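Local coordinates for surface protein SPB1 (PDB 4UZG) that forms the backbone subunit of the group B streptococcus type 2b pilus, probably joined to its neighbours by sortase, at residues G186-L191 with E240-L245. Numbering follows the deposited sequence.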
# COMPACT_ATOMS: atom_id res chain seq x y z
N GLY A 186 29.31 -8.19 -9.05
CA GLY A 186 30.21 -7.30 -8.34
C GLY A 186 30.07 -5.83 -8.63
O GLY A 186 30.80 -5.04 -8.03
N ALA A 187 29.17 -5.43 -9.54
CA ALA A 187 28.92 -4.00 -9.74
C ALA A 187 28.12 -3.48 -8.55
O ALA A 187 27.27 -4.20 -8.02
CB ALA A 187 28.12 -3.78 -11.00
N ILE A 188 28.39 -2.25 -8.14
CA ILE A 188 27.68 -1.63 -7.04
C ILE A 188 26.84 -0.48 -7.59
O ILE A 188 27.37 0.40 -8.29
CB ILE A 188 28.61 -1.11 -5.93
CG1 ILE A 188 29.51 -2.26 -5.44
CG2 ILE A 188 27.81 -0.49 -4.78
CD1 ILE A 188 30.54 -1.84 -4.43
N PHE A 189 25.55 -0.47 -7.24
CA PHE A 189 24.62 0.60 -7.60
C PHE A 189 23.97 1.18 -6.37
O PHE A 189 23.76 0.50 -5.36
CB PHE A 189 23.50 0.04 -8.50
CG PHE A 189 23.92 -0.24 -9.91
CD1 PHE A 189 24.56 -1.44 -10.24
CD2 PHE A 189 23.74 0.69 -10.92
CE1 PHE A 189 24.94 -1.70 -11.52
CE2 PHE A 189 24.15 0.42 -12.20
CZ PHE A 189 24.77 -0.76 -12.51
N VAL A 190 23.57 2.44 -6.51
CA VAL A 190 22.58 3.07 -5.66
C VAL A 190 21.41 3.51 -6.54
O VAL A 190 21.56 3.65 -7.76
CB VAL A 190 23.17 4.24 -4.84
CG1 VAL A 190 24.24 3.74 -3.90
CG2 VAL A 190 23.70 5.37 -5.72
N LEU A 191 20.26 3.70 -5.92
CA LEU A 191 19.04 4.10 -6.63
C LEU A 191 18.70 5.54 -6.26
O LEU A 191 18.59 5.88 -5.09
CB LEU A 191 17.87 3.19 -6.28
CG LEU A 191 16.63 3.39 -7.16
CD1 LEU A 191 16.88 2.91 -8.56
CD2 LEU A 191 15.42 2.66 -6.55
N GLU A 240 25.66 3.83 -11.03
CA GLU A 240 26.75 2.91 -10.76
C GLU A 240 27.80 3.61 -9.91
O GLU A 240 28.32 4.67 -10.28
CB GLU A 240 27.36 2.41 -12.05
CG GLU A 240 28.31 1.27 -11.82
CD GLU A 240 28.85 0.71 -13.12
OE1 GLU A 240 29.66 1.38 -13.80
OE2 GLU A 240 28.50 -0.45 -13.44
N LYS A 241 28.10 3.00 -8.77
CA LYS A 241 29.13 3.47 -7.87
C LYS A 241 30.45 2.74 -8.06
O LYS A 241 31.51 3.31 -7.79
CB LYS A 241 28.67 3.33 -6.43
CG LYS A 241 27.48 4.19 -6.07
CD LYS A 241 27.68 5.67 -6.40
CE LYS A 241 28.79 6.33 -5.59
NZ LYS A 241 28.50 6.46 -4.13
N LYS A 242 30.41 1.49 -8.50
CA LYS A 242 31.62 0.69 -8.76
C LYS A 242 31.31 -0.22 -9.93
O LYS A 242 30.31 -0.94 -9.90
CB LYS A 242 32.05 -0.12 -7.53
CG LYS A 242 33.37 -0.86 -7.73
CD LYS A 242 33.86 -1.53 -6.42
CE LYS A 242 33.24 -2.94 -6.16
NZ LYS A 242 33.96 -3.84 -5.09
N ALA A 243 32.13 -0.19 -10.97
CA ALA A 243 31.95 -1.09 -12.09
C ALA A 243 32.44 -2.49 -11.72
O ALA A 243 33.26 -2.65 -10.82
CB ALA A 243 32.71 -0.56 -13.30
N PRO A 244 31.97 -3.53 -12.44
CA PRO A 244 32.58 -4.85 -12.26
C PRO A 244 34.06 -4.79 -12.56
O PRO A 244 34.55 -3.89 -13.26
CB PRO A 244 31.85 -5.74 -13.29
CG PRO A 244 30.61 -5.01 -13.63
CD PRO A 244 30.96 -3.55 -13.50
N LEU A 245 34.77 -5.75 -12.01
CA LEU A 245 36.20 -5.80 -12.13
C LEU A 245 36.65 -5.71 -13.59
O LEU A 245 36.24 -6.51 -14.41
CB LEU A 245 36.68 -7.12 -11.53
CG LEU A 245 38.18 -7.40 -11.53
CD1 LEU A 245 38.90 -6.44 -10.64
CD2 LEU A 245 38.46 -8.83 -11.09
O HOH W 1 31.86 -5.79 -5.58
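Lys242 sets CG anti to its backbone N (chi1 -175°) and bends only at chi3, while Ile188 holds CG1 anti to its carbonyl carbon (chi1 -55°) and extends to CD1; these settings carry the lysine chain obliquely over the isoleucine branch CG1-CD1, the chi3 bend bringing CE against CD1. Lys242 CE comes within 3.4 Å of Ile188 CD1, tighter than ordinary van der Waals contact, and the ammonium carries on to a water that bridges Lys242 NZ to Gly186 O. Beneath this pair the backbones are joined by three hydrogen bonds. Ile188 N reaches Lys242 O at 2.9 Å, nearly straight and on a lone pair. Ile188 O accepts twice, from Lys241 N at 2.7 Å and from Lys242 N at 3.2 Å, both donors tilted to the same face of its carbonyl plane. Lys241 thereby becomes an extra residue opposite Ile188; its CG lies 3.9 Å from Val190 CG1, and its amino end turns off to a salt bridge with Glu212. On the other face of the sheet, Glu240 crosses the Phe189 ring, with CG above the plane near the rim and CB 3.8 Å from Phe189 CE2. The glutamate is anchored further on, where OE1 accepts from Leu250 N. Beyond the paired residues, Pro244 CD packs on Ala187 CB at 3.8 Å, and on the side of strand 188-192 away from 234-240, Ala187 N is hydrogen-bonded to Thr220 OG1. The doubled pairing of Lys241 and Lys242 with Ile188 is a classic beta bulge, here where strand 234-240 leaves its antiparallel partner 188-192 in the prealbumin-like domain of the pilin.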